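DUF3194 domain-containing protein (Thermococcus onnurineus, PDB 3UEB) is of unknown function; it belongs to the UPF0440 family and folds as a small alpha and beta protein that pairs with a second copy of itself. Local coordinates at residues E17-E20 with E21-I24; H41-R44 with S45-K48; I56-E60 with T61-E65. All coordinates share one frame; numbering follows the deposited sequence.

Interaction 1. Residues E17-E20 with E21-I24; sequences ELSE and EQLI
Gln22 folds back from the first turn of helix 20-41 onto Ser19, and the two residues exchange bonds in a capping box. Ser19 stands at the N-cap. Its OG, turned in between its own backbone N and carbonyl carbon (chi1 62°), accepts from Gln22 N in a weak but straight bond of 3.3 Å. In return, Ser19 N donates a hydrogen bond to Gln22 OE1 at 3.1 Å, with an N-H...O angle of 164° and the donor tilted moderately from the amide plane. The extended Gln22 chain thereby runs alongside the serine, its CG only 3.2 Å from Ser19 OG. Leu18 crosses the glutamine at about a right angle and lays its CD2 methyl 3.4 Å from Gln22 OE1, and Leu18 also packs on Leu99 of helix 80-104.

The backbone turn is closed by Leu23 N, which bonds to Ser19 O at 3.0 Å. The Glu20 side chain packs on Arg58. One water joins Ser19 OG, 2.7 Å away, weakly to Glu21 OE1, and another is held by Glu17 O and reaches Gln22 OE1 only weakly. Side-chain acceptors and donors thus take up backbone groups that the helix start cannot pair by itself, and the acidic Glu20 and Glu21 are likely to interact favourably with the positive end of the helix dipole.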
loop_
_atom_site.group_PDB
_atom_site.type_symbol
_atom_site.label_atom_id
_atom_site.label_comp_id
_atom_site.label_asym_id
_atom_site.label_seq_id
_atom_site.Cartn_x
_atom_site.Cartn_y
_atom_site.Cartn_z
ATOM N N GLU A 17 -3.578 18.527 10.743
ATOM C CA GLU A 17 -4.427 18.363 11.918
ATOM C C GLU A 17 -4.460 16.928 12.417
ATOM O O GLU A 17 -5.077 16.634 13.442
ATOM C CB GLU A 17 -5.843 18.851 11.602
ATOM C CG GLU A 17 -5.848 20.135 10.789
ATOM C CD GLU A 17 -7.241 20.632 10.448
ATOM O OE1 GLU A 17 -8.148 19.793 10.227
ATOM O OE2 GLU A 17 -7.418 21.872 10.384
ATOM N N LEU A 18 -3.774 16.037 11.707
ATOM C CA LEU A 18 -3.736 14.630 12.094
ATOM C C LEU A 18 -2.433 14.220 12.785
ATOM O O LEU A 18 -1.361 14.746 12.486
ATOM C CB LEU A 18 -3.941 13.733 10.866
ATOM C CG LEU A 18 -5.218 13.891 10.038
ATOM C CD1 LEU A 18 -5.298 12.753 9.030
ATOM C CD2 LEU A 18 -6.443 13.869 10.948
ATOM N N SER A 19 -2.543 13.280 13.718
ATOM C CA SER A 19 -1.382 12.753 14.430
ATOM C C SER A 19 -0.720 11.792 13.448
ATOM O O SER A 19 -1.369 11.334 12.506
ATOM C CB SER A 19 -1.832 11.974 15.668
ATOM O OG SER A 19 -2.631 10.860 15.288
ATOM N N GLU A 20 0.551 11.468 13.659
ATOM C CA GLU A 20 1.233 10.560 12.737
ATOM C C GLU A 20 0.505 9.221 12.587
ATOM O O GLU A 20 0.542 8.604 11.521
ATOM C CB GLU A 20 2.699 10.365 13.162
ATOM C CG GLU A 20 3.557 11.607 12.856
ATOM C CD GLU A 20 4.989 11.507 13.359
ATOM O OE1 GLU A 20 5.176 11.309 14.578
ATOM O OE2 GLU A 20 5.928 11.638 12.536
ATOM N N GLU A 21 -0.182 8.793 13.641
ATOM C CA GLU A 21 -0.930 7.541 13.589
ATOM C C GLU A 21 -2.103 7.647 12.608
ATOM O O GLU A 21 -2.309 6.767 11.765
ATOM C CB GLU A 21 -1.449 7.176 14.979
ATOM C CG GLU A 21 -2.525 6.109 14.969
ATOM C CD GLU A 21 -2.920 5.668 16.362
ATOM O OE1 GLU A 21 -3.252 6.536 17.197
ATOM O OE2 GLU A 21 -2.905 4.449 16.624
ATOM N N GLN A 22 -2.876 8.725 12.723
ATOM C CA GLN A 22 -4.016 8.928 11.838
ATOM C C GLN A 22 -3.521 9.103 10.404
ATOM O O GLN A 22 -4.266 8.901 9.451
ATOM C CB GLN A 22 -4.818 10.153 12.280
ATOM C CG GLN A 22 -5.334 10.054 13.709
ATOM C CD GLN A 22 -5.998 11.331 14.174
ATOM O OE1 GLN A 22 -5.506 12.426 13.910
ATOM N NE2 GLN A 22 -7.112 11.198 14.879
ATOM N N LEU A 23 -2.255 9.471 10.263
ATOM C CA LEU A 23 -1.653 9.656 8.953
ATOM C C LEU A 23 -1.544 8.291 8.268
ATOM O O LEU A 23 -1.795 8.164 7.066
ATOM C CB LEU A 23 -0.268 10.283 9.114
ATOM C CG LEU A 23 0.227 11.240 8.033
ATOM C CD1 LEU A 23 -0.789 12.372 7.828
ATOM C CD2 LEU A 23 1.566 11.809 8.463
ATOM N N ILE A 24 -1.161 7.277 9.039
ATOM C CA ILE A 24 -1.035 5.911 8.528
ATOM C C ILE A 24 -2.416 5.431 8.085
ATOM O O ILE A 24 -2.579 4.882 6.995
ATOM C CB ILE A 24 -0.482 4.941 9.627
ATOM C CG1 ILE A 24 1.045 5.005 9.670
ATOM C CG2 ILE A 24 -0.935 3.508 9.364
ATOM C CD1 ILE A 24 1.595 6.332 10.126
HETATM O O HOH W 1 -6.925 15.394 15.059
HETATM O O HOH W 2 -4.372 9.747 17.004
#

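Interaction 2. Residues H41-R44 with S45-K48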
loop_
_atom_site.group_PDB
_atom_site.type_symbol
_atom_site.label_atom_id
_atom_site.label_comp_id
_atom_site.label_asym_id
_atom_site.label_seq_id
_atom_site.Cartn_x
_atom_site.Cartn_y
_atom_site.Cartn_z
ATOM N N HIS A 41 -13.565 -1.574 -11.543
ATOM C CA HIS A 41 -13.867 -1.058 -12.869
ATOM C C HIS A 41 -13.156 -1.754 -14.023
ATOM O O HIS A 41 -13.376 -1.427 -15.193
ATOM C CB HIS A 41 -13.590 0.449 -12.913
ATOM C CG HIS A 41 -14.437 1.239 -11.963
ATOM N ND1 HIS A 41 -14.262 1.193 -10.596
ATOM C CD2 HIS A 41 -15.496 2.056 -12.180
ATOM C CE1 HIS A 41 -15.179 1.944 -10.012
ATOM N NE2 HIS A 41 -15.940 2.478 -10.950
ATOM N N LEU A 42 -12.296 -2.707 -13.699
ATOM C CA LEU A 42 -11.588 -3.455 -14.730
ATOM C C LEU A 42 -11.706 -4.917 -14.382
ATOM O O LEU A 42 -11.783 -5.275 -13.211
ATOM C CB LEU A 42 -10.103 -3.074 -14.786
ATOM C CG LEU A 42 -9.681 -1.719 -15.347
ATOM C CD1 LEU A 42 -8.170 -1.612 -15.265
ATOM C CD2 LEU A 42 -10.138 -1.570 -16.791
ATOM N N THR A 43 -11.749 -5.771 -15.391
ATOM C CA THR A 43 -11.828 -7.193 -15.108
ATOM C C THR A 43 -10.436 -7.605 -14.639
ATOM O O THR A 43 -9.465 -6.898 -14.894
ATOM C CB THR A 43 -12.201 -7.992 -16.356
ATOM O OG1 THR A 43 -12.387 -9.366 -15.994
ATOM C CG2 THR A 43 -11.112 -7.898 -17.387
ATOM N N ARG A 44 -10.337 -8.741 -13.962
ATOM C CA ARG A 44 -9.054 -9.216 -13.464
ATOM C C ARG A 44 -8.023 -9.264 -14.583
ATOM O O ARG A 44 -6.905 -8.779 -14.431
ATOM C CB ARG A 44 -9.206 -10.613 -12.861
ATOM C CG ARG A 44 -10.317 -10.729 -11.826
ATOM C CD ARG A 44 -9.883 -10.276 -10.433
ATOM N NE ARG A 44 -9.526 -11.407 -9.573
ATOM C CZ ARG A 44 -8.348 -12.025 -9.584
ATOM N NH1 ARG A 44 -7.388 -11.627 -10.415
ATOM N NH2 ARG A 44 -8.126 -13.044 -8.763
ATOM N N SER A 45 -8.409 -9.841 -15.713
ATOM C CA SER A 45 -7.505 -9.979 -16.842
ATOM C C SER A 45 -7.037 -8.652 -17.425
ATOM O O SER A 45 -5.988 -8.595 -18.062
ATOM C CB SER A 45 -8.172 -10.793 -17.944
ATOM O OG SER A 45 -9.164 -10.013 -18.585
ATOM N N GLU A 46 -7.804 -7.585 -17.226
ATOM C CA GLU A 46 -7.405 -6.284 -17.762
ATOM C C GLU A 46 -6.344 -5.615 -16.897
ATOM O O GLU A 46 -5.664 -4.695 -17.348
ATOM C CB GLU A 46 -8.618 -5.358 -17.903
ATOM C CG GLU A 46 -9.496 -5.687 -19.096
ATOM C CD GLU A 46 -10.785 -4.882 -19.128
ATOM O OE1 GLU A 46 -11.418 -4.829 -20.203
ATOM O OE2 GLU A 46 -11.173 -4.311 -18.082
ATOM N N VAL A 47 -6.209 -6.061 -15.653
ATOM C CA VAL A 47 -5.204 -5.485 -14.776
ATOM C C VAL A 47 -3.943 -6.325 -14.878
ATOM O O VAL A 47 -3.749 -7.272 -14.117
ATOM C CB VAL A 47 -5.673 -5.448 -13.305
ATOM C CG1 VAL A 47 -4.599 -4.785 -12.439
ATOM C CG2 VAL A 47 -6.990 -4.680 -13.198
ATOM N N LYS A 48 -3.092 -5.980 -15.835
ATOM C CA LYS A 48 -1.853 -6.705 -16.037
ATOM C C LYS A 48 -0.899 -6.428 -14.875
ATOM O O LYS A 48 -0.263 -7.342 -14.346
ATOM C CB LYS A 48 -1.226 -6.281 -17.367
ATOM C CG LYS A 48 0.069 -6.979 -17.727
ATOM C CD LYS A 48 0.499 -6.576 -19.132
ATOM C CE LYS A 48 1.866 -7.112 -19.496
ATOM N NZ LYS A 48 2.308 -6.594 -20.833
#
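The Thr43 methyl lies across the aliphatic part of Glu46, CG2 to CG at 3.2 Å, the two side chains meeting at about a right angle. Thr43 precedes, and Glu46 ends, a short 3-10 turn in the loop that leads from helix 20-41 to strand 49-56. Thr43 places its OG1 anti to the backbone N (chi1 -175°), which turns CG2 in between that N and the carbonyl carbon and so directs the methyl, not the hydroxyl, at the glutamate. The same methyl also reaches Ser45 OG.

The extended Glu46 chain reaches back to the start of the turn, where OE2 accepts from Thr43 N at 3.1 Å; the bond is fairly straight, and the N-H arrives from above the carboxylate plane. The opposite exchange, Glu46 N to Thr43 O at 2.9 Å, makes the pair reciprocal, and Val47 N continues the tight winding with a bond to Arg44 O at 3.1 Å. Both of these backbone donors stand well out of the planes of the carbonyls they meet.

The Arg44 chain, bent at chi2 and chi3, carries its guanidinium to the second subunit, where NH2 bonds to Leu18 O of that subunit, so the turn takes part in the dimer interface. Ser45 packs on Arg58 of that subunit as well. On the inner side, the buried Val47 rests on Val38 and Phe39 of helix 20-41 and also meets Leu42, whose chain it crosses at about a right angle. There Leu42 CB lies 3.8 Å from Val47 CG2, while Leu42 CD2 approaches Glu46 OE2 at 3.2 Å.

Interaction 3. Residues I56-E60 with T61-E65; sequences INREE and TLDLE
With its CG anti to the backbone N (chi1 170°) and a bend at chi3 (-69°), Arg58 swings its guanidinium alongside Asp63 across the connection of a beta hairpin, strands 49-56 and 63-71. The salt bridge is side-on and two-pronged: NE meets Asp63 OD2 at 2.9 Å, and NH2 meets OD1 at 2.9 Å. Both oxygens lie near the guanidinium plane, but the carboxylate is turned 40° against it. Arg58 NH1 bonds to Leu18 O, and Asp63 OD1 also accepts from Leu15 N, so the pair ties the hairpin end to the chain before helix 20-41. Replacing Arg58 by an alanine is likely to leave the buried Asp63 carboxylate without its countercharge and Leu18 O without this donor.

The hairpin itself is held by Asn57 N to Asp63 O at 3.0 Å, just beyond the non-hydrogen-bonded pair Ile56 and Leu64, whose CD1 methyls touch. Asn57 OD1 accepts from Glu60 N in an Asx motif, and its ND2 reaches Glu60 OE1. Thr61 OG1 serves both ways: it accepts from Asp63 N in an ST turn and donates to Asn57 O at 2.7 Å, from above the carbonyl plane.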
loop_
_atom_site.group_PDB
_atom_site.type_symbol
_atom_site.label_atom_id
_atom_site.label_comp_id
_atom_site.label_asym_id
_atom_site.label_seq_id
_atom_site.Cartn_x
_atom_site.Cartn_y
_atom_site.Cartn_z
ATOM N N ILE A 56 4.775 7.686 4.104
ATOM C CA ILE A 56 4.493 8.563 5.235
ATOM C C ILE A 56 5.805 9.130 5.767
ATOM O O ILE A 56 6.702 8.391 6.177
ATOM C CB ILE A 56 3.739 7.819 6.375
ATOM C CG1 ILE A 56 2.266 7.604 5.992
ATOM C CG2 ILE A 56 3.795 8.634 7.664
ATOM C CD1 ILE A 56 2.035 6.571 4.913
ATOM N N ASN A 57 5.914 10.452 5.749
ATOM C CA ASN A 57 7.120 11.119 6.213
ATOM C C ASN A 57 6.781 12.571 6.542
ATOM O O ASN A 57 6.930 13.462 5.702
ATOM C CB ASN A 57 8.192 11.066 5.121
ATOM C CG ASN A 57 9.537 11.576 5.597
ATOM O OD1 ASN A 57 9.613 12.448 6.473
ATOM N ND2 ASN A 57 10.610 11.047 5.013
ATOM N N ARG A 58 6.329 12.804 7.767
ATOM C CA ARG A 58 5.959 14.144 8.203
ATOM C C ARG A 58 7.110 15.152 8.260
ATOM O O ARG A 58 6.906 16.344 8.055
ATOM C CB ARG A 58 5.273 14.074 9.571
ATOM C CG ARG A 58 5.057 15.440 10.217
ATOM C CD ARG A 58 3.839 15.440 11.132
ATOM N NE ARG A 58 2.592 15.317 10.378
ATOM C CZ ARG A 58 1.397 15.161 10.939
ATOM N NH1 ARG A 58 1.284 15.101 12.262
ATOM N NH2 ARG A 58 0.309 15.083 10.182
ATOM N N GLU A 59 8.323 14.685 8.522
ATOM C CA GLU A 59 9.445 15.606 8.618
ATOM C C GLU A 59 10.113 16.060 7.327
ATOM O O GLU A 59 10.773 17.097 7.316
ATOM C CB GLU A 59 10.496 15.046 9.571
ATOM C CG GLU A 59 10.073 15.162 11.028
ATOM C CD GLU A 59 11.186 15.668 11.916
ATOM O OE1 GLU A 59 12.152 14.908 12.138
ATOM O OE2 GLU A 59 11.099 16.829 12.382
ATOM N N GLU A 60 9.939 15.318 6.235
ATOM C CA GLU A 60 10.574 15.709 4.976
ATOM C C GLU A 60 9.617 15.917 3.800
ATOM O O GLU A 60 10.049 16.295 2.713
ATOM C CB GLU A 60 11.643 14.675 4.592
ATOM C CG GLU A 60 12.773 14.526 5.613
ATOM C CD GLU A 60 13.666 13.320 5.334
ATOM O OE1 GLU A 60 13.167 12.174 5.382
ATOM O OE2 GLU A 60 14.871 13.514 5.065
ATOM N N THR A 61 8.326 15.675 4.006
ATOM C CA THR A 61 7.344 15.858 2.932
ATOM C C THR A 61 6.105 16.566 3.479
ATOM O O THR A 61 6.069 16.954 4.648
ATOM C CB THR A 61 6.884 14.492 2.315
ATOM O OG1 THR A 61 5.989 13.823 3.212
ATOM C CG2 THR A 61 8.070 13.591 2.052
ATOM N N LEU A 62 5.093 16.733 2.636
ATOM C CA LEU A 62 3.858 17.362 3.072
ATOM C C LEU A 62 3.228 16.493 4.160
ATOM O O LEU A 62 2.495 16.989 5.010
ATOM C CB LEU A 62 2.889 17.514 1.895
ATOM C CG LEU A 62 2.825 18.902 1.246
ATOM C CD1 LEU A 62 4.196 19.304 0.726
ATOM C CD2 LEU A 62 1.805 18.884 0.116
ATOM N N ASP A 63 3.532 15.195 4.113
ATOM C CA ASP A 63 3.042 14.204 5.074
ATOM C C ASP A 63 2.834 12.865 4.399
ATOM O O ASP A 63 3.461 11.865 4.759
ATOM C CB ASP A 63 1.705 14.620 5.701
ATOM C CG ASP A 63 1.881 15.437 6.967
ATOM O OD1 ASP A 63 0.871 15.998 7.445
ATOM O OD2 ASP A 63 3.020 15.507 7.481
ATOM N N LEU A 64 1.937 12.856 3.419
ATOM C CA LEU A 64 1.612 11.643 2.706
ATOM C C LEU A 64 1.820 11.789 1.214
ATOM O O LEU A 64 1.511 12.825 0.620
ATOM C CB LEU A 64 0.157 11.255 2.992
ATOM C CG LEU A 64 -0.438 10.059 2.240
ATOM C CD1 LEU A 64 0.295 8.759 2.614
ATOM C CD2 LEU A 64 -1.911 9.953 2.592
ATOM N N GLU A 65 2.368 10.744 0.613
ATOM C CA GLU A 65 2.591 10.727 -0.815
ATOM C C GLU A 65 2.031 9.411 -1.315
ATOM O O GLU A 65 2.245 8.361 -0.712
ATOM C CB GLU A 65 4.080 10.857 -1.146
ATOM C CG GLU A 65 4.683 12.185 -0.679
ATOM C CD GLU A 65 5.978 12.550 -1.392
ATOM O OE1 GLU A 65 6.516 13.650 -1.127
ATOM O OE2 GLU A 65 6.460 11.744 -2.221
HETATM O O HOH W 3 4.742 17.634 7.130
#

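Interactions 1 and 3 are neighbours, with centres 11 Å apart, and both are partly buried; interaction 2 is a surface contact on the opposite side of the chain's centre, about 21 Å and 19 Å from them by nearest atoms. Interaction 1 starts helix 20-41 and interaction 2 follows its end, whereas interaction 3 joins two strands. The first two share a side chain bonding back to the backbone N three residues earlier, through a neutral amide in one and a carboxylate in the other; interaction 3 relies on an ion pair with a buried aspartate instead. Across the dimer, 41-48 of one subunit packs against 17-24 and 56-65 of the other.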